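Local coordinates for LPP20 lipofamily protein (Helicobacter pylori R046Wa, PDB 4KZS) that is a secreted protein of unknown function, with a three-helix bundle and a possible link to the Tol-Pal system of the outer membrane, at residues A[177-182]-A[207-212]. Numbering follows the deposited sequence.
Sequences KPKVQI and SDEEKL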
ATOM      1  N   LYS A 177      -6.715  11.182  -0.504  1.00 71.41           N
ATOM      2  CA  LYS A 177      -7.702  11.636   0.476  1.00 72.43           C
ATOM      3  C   LYS A 177      -8.886  10.664   0.715  1.00 79.92           C
ATOM      4  O   LYS A 177      -8.809   9.761   1.557  1.00 86.35           O
ATOM      5  CB  LYS A 177      -8.051  13.099   0.294  1.00 59.60           C
ATOM      6  CG  LYS A 177      -6.804  13.883   0.741  1.00 61.09           C
ATOM      7  CD  LYS A 177      -6.185  13.294   2.029  1.00 45.33           C
ATOM      8  CE  LYS A 177      -4.677  13.365   1.997  1.00 49.32           C
ATOM      9  NZ  LYS A 177      -4.002  12.984   3.289  1.00 49.57           N
ATOM     10  N   PRO A 178      -9.975  10.824  -0.014  1.00 78.14           N
ATOM     11  CA  PRO A 178     -10.258  11.853  -0.958  1.00 76.83           C
ATOM     12  C   PRO A 178     -11.467  12.642  -0.462  1.00 76.65           C
ATOM     13  O   PRO A 178     -11.634  12.856   0.756  1.00 61.51           O
ATOM     14  CB  PRO A 178     -10.670  11.033  -2.160  1.00 88.71           C
ATOM     15  CG  PRO A 178     -11.443   9.888  -1.541  1.00 80.61           C
ATOM     16  CD  PRO A 178     -10.907   9.689  -0.153  1.00 63.56           C
ATOM     17  N   LYS A 179     -12.324  13.016  -1.408  1.00 68.10           N
ATOM     18  CA  LYS A 179     -13.487  13.816  -1.117  1.00 63.62           C
ATOM     19  C   LYS A 179     -14.607  12.895  -0.668  1.00 62.95           C
ATOM     20  O   LYS A 179     -15.015  12.002  -1.414  1.00 75.81           O
ATOM     21  CB  LYS A 179     -13.892  14.606  -2.369  1.00 68.30           C
ATOM     22  CG  LYS A 179     -13.041  15.851  -2.721  1.00 73.23           C
ATOM     23  CD  LYS A 179     -12.843  15.935  -4.229  1.00 76.49           C
ATOM     24  CE  LYS A 179     -12.202  17.220  -4.691  1.00 75.55           C
ATOM     25  NZ  LYS A 179     -13.261  18.217  -4.966  1.00 71.09           N
ATOM     26  N   VAL A 180     -15.055  13.072   0.570  1.00 58.87           N
ATOM     27  CA  VAL A 180     -16.315  12.502   1.007  1.00 68.59           C
ATOM     28  C   VAL A 180     -17.144  13.503   1.803  1.00 83.38           C
ATOM     29  O   VAL A 180     -16.612  14.200   2.679  1.00 80.75           O
ATOM     30  CB  VAL A 180     -16.100  11.219   1.803  1.00 69.46           C
ATOM     31  CG1 VAL A 180     -15.150  10.325   1.028  1.00 72.26           C
ATOM     32  CG2 VAL A 180     -15.571  11.493   3.213  1.00 64.67           C
ATOM     33  N   GLN A 181     -18.437  13.574   1.478  1.00 89.85           N
ATOM     34  CA  GLN A 181     -19.408  14.414   2.202  1.00 92.57           C
ATOM     35  C   GLN A 181     -19.504  14.043   3.674  1.00 85.60           C
ATOM     36  O   GLN A 181     -19.520  12.873   4.011  1.00100.47           O
ATOM     37  CB  GLN A 181     -20.788  14.312   1.557  1.00 99.44           C
ATOM     38  CG  GLN A 181     -21.792  15.358   2.017  1.00119.49           C
ATOM     39  CD  GLN A 181     -22.911  15.539   1.010  1.00130.57           C
ATOM     40  OE1 GLN A 181     -23.548  14.567   0.591  1.00129.57           O
ATOM     41  NE2 GLN A 181     -23.157  16.786   0.614  1.00132.83           N
ATOM     42  N   ILE A 182     -19.552  15.042   4.546  1.00 83.67           N
ATOM     43  CA  ILE A 182     -19.621  14.794   5.974  1.00 77.96           C
ATOM     44  C   ILE A 182     -20.827  15.521   6.566  1.00 90.55           C
ATOM     45  O   ILE A 182     -20.824  16.743   6.703  1.00101.59           O
ATOM     46  CB  ILE A 182     -18.316  15.183   6.694  1.00 69.17           C
ATOM     47  CG1 ILE A 182     -17.172  14.274   6.237  1.00 76.03           C
ATOM     48  CG2 ILE A 182     -18.489  15.117   8.206  1.00 63.17           C
ATOM     49  CD1 ILE A 182     -15.830  14.583   6.882  1.00 82.11           C
ATOM     50  N   SER A 207     -16.394  17.075   1.583  1.00 63.00           N
ATOM     51  CA  SER A 207     -16.911  17.660   0.347  1.00 72.46           C
ATOM     52  C   SER A 207     -18.401  17.771   0.394  1.00 80.42           C
ATOM     53  O   SER A 207     -19.019  17.291   1.346  1.00 82.67           O
ATOM     54  CB  SER A 207     -16.469  16.908  -0.888  1.00 66.58           C
ATOM     55  OG  SER A 207     -16.801  17.667  -2.032  1.00 79.71           O
ATOM     56  N   ASP A 208     -18.960  18.463  -0.602  1.00 90.32           N
ATOM     57  CA  ASP A 208     -20.383  18.811  -0.632  1.00 99.49           C
ATOM     58  C   ASP A 208     -20.955  18.401  -1.973  1.00103.67           C
ATOM     59  O   ASP A 208     -22.166  18.239  -2.113  1.00113.58           O
ATOM     60  CB  ASP A 208     -20.615  20.313  -0.378  1.00103.81           C
ATOM     61  CG  ASP A 208     -20.807  20.655   1.115  1.00109.59           C
ATOM     62  OD1 ASP A 208     -20.468  21.792   1.503  1.00122.15           O
ATOM     63  OD2 ASP A 208     -21.286  19.805   1.901  1.00101.26           O
ATOM     64  N   GLU A 209     -20.079  18.221  -2.960  1.00103.22           N
ATOM     65  CA  GLU A 209     -20.458  17.566  -4.212  1.00111.14           C
ATOM     66  C   GLU A 209     -21.061  16.202  -3.882  1.00115.29           C
ATOM     67  O   GLU A 209     -20.687  15.575  -2.893  1.00114.11           O
ATOM     68  CB  GLU A 209     -19.240  17.375  -5.109  1.00108.07           C
ATOM     69  CG  GLU A 209     -18.244  18.526  -5.072  1.00113.80           C
ATOM     70  CD  GLU A 209     -16.974  18.233  -5.855  1.00112.70           C
ATOM     71  OE1 GLU A 209     -15.975  18.953  -5.673  1.00125.36           O
ATOM     72  OE2 GLU A 209     -16.966  17.285  -6.660  1.00116.16           O
ATOM     73  N   GLU A 210     -22.003  15.743  -4.692  1.00114.39           N
ATOM     74  CA  GLU A 210     -22.637  14.462  -4.419  1.00123.44           C
ATOM     75  C   GLU A 210     -22.181  13.405  -5.412  1.00129.84           C
ATOM     76  O   GLU A 210     -21.287  13.647  -6.230  1.00132.05           O
ATOM     77  CB  GLU A 210     -24.165  14.585  -4.411  1.00133.86           C
ATOM     78  CG  GLU A 210     -24.747  15.114  -3.104  1.00150.48           C
ATOM     79  CD  GLU A 210     -26.273  15.003  -3.025  1.00153.79           C
ATOM     80  OE1 GLU A 210     -26.835  13.938  -3.383  1.00140.86           O
ATOM     81  OE2 GLU A 210     -26.917  15.983  -2.586  1.00151.54           O
ATOM     82  N   LYS A 211     -22.814  12.237  -5.331  1.00136.82           N
ATOM     83  CA  LYS A 211     -22.453  11.073  -6.136  1.00136.67           C
ATOM     84  C   LYS A 211     -21.103  10.544  -5.631  1.00132.12           C
ATOM     85  O   LYS A 211     -20.208  10.214  -6.429  1.00118.71           O
ATOM     86  CB  LYS A 211     -22.426  11.425  -7.635  1.00140.32           C
ATOM     87  CG  LYS A 211     -23.104  10.412  -8.550  1.00142.84           C
ATOM     88  CD  LYS A 211     -23.294  10.980  -9.955  1.00135.92           C
ATOM     89  CE  LYS A 211     -24.153  10.083 -10.834  1.00127.67           C
ATOM     90  NZ  LYS A 211     -25.513   9.925 -10.245  1.00128.52           N
ATOM     91  N   LEU A 212     -20.975  10.504  -4.294  1.00117.56           N
ATOM     92  CA  LEU A 212     -19.765  10.066  -3.570  1.00107.22           C
ATOM     93  C   LEU A 212     -20.053   9.721  -2.108  1.00100.13           C
ATOM     94  O   LEU A 212     -20.995  10.247  -1.532  1.00108.83           O
ATOM     95  CB  LEU A 212     -18.663  11.140  -3.633  1.00113.11           C
ATOM     96  CG  LEU A 212     -18.885  12.586  -3.166  1.00108.56           C
ATOM     97  CD1 LEU A 212     -18.933  12.690  -1.644  1.00 95.43           C
ATOM     98  CD2 LEU A 212     -17.785  13.474  -3.722  1.00 99.25           C
TER
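S207 donates its backbone N-H to the carbonyl oxygen of V180 (S207 N to V180 O 3.1 Å), a hydrogen bond that links two neighbouring strands of a small parallel sheet, 205-207 and the central 179-182. With helix 190-200 between them in sequence, the two strands make a beta-alpha-beta crossover in the C-terminal domain of this LPP20-family protein. One residue on, Q181 CA lies beside the S207 carbonyl oxygen.

After S207, the chain of 208-212 loops out and returns at L212, on its way to strand 214-215, the other neighbour of strand 179-182. The two methyls of L212 divide their contacts: CD1 lies over the backbone at V180 CA (3.7 Å) and near Q181 CB (4.0 Å), CD2 beside the K179 backbone. K179 CB lies against S207 CB at 3.8 Å, and its chain crosses that of E209 obliquely; the turn at chi4 (-90°) places NZ at the E209 carboxylate, forming a salt bridge (K179 NZ to E209 OE1 2.9 Å). Q181, with CG anti to its backbone N (chi1 -167°), lays CG near S207 O.

The first bond of the V180 side chain points away from 207-212, and the side chain touches L204 and I215. Both K179 and E209 are exposed, so solvent probably weakens their attraction; both also touch a crystal neighbour, which may help fix the pair.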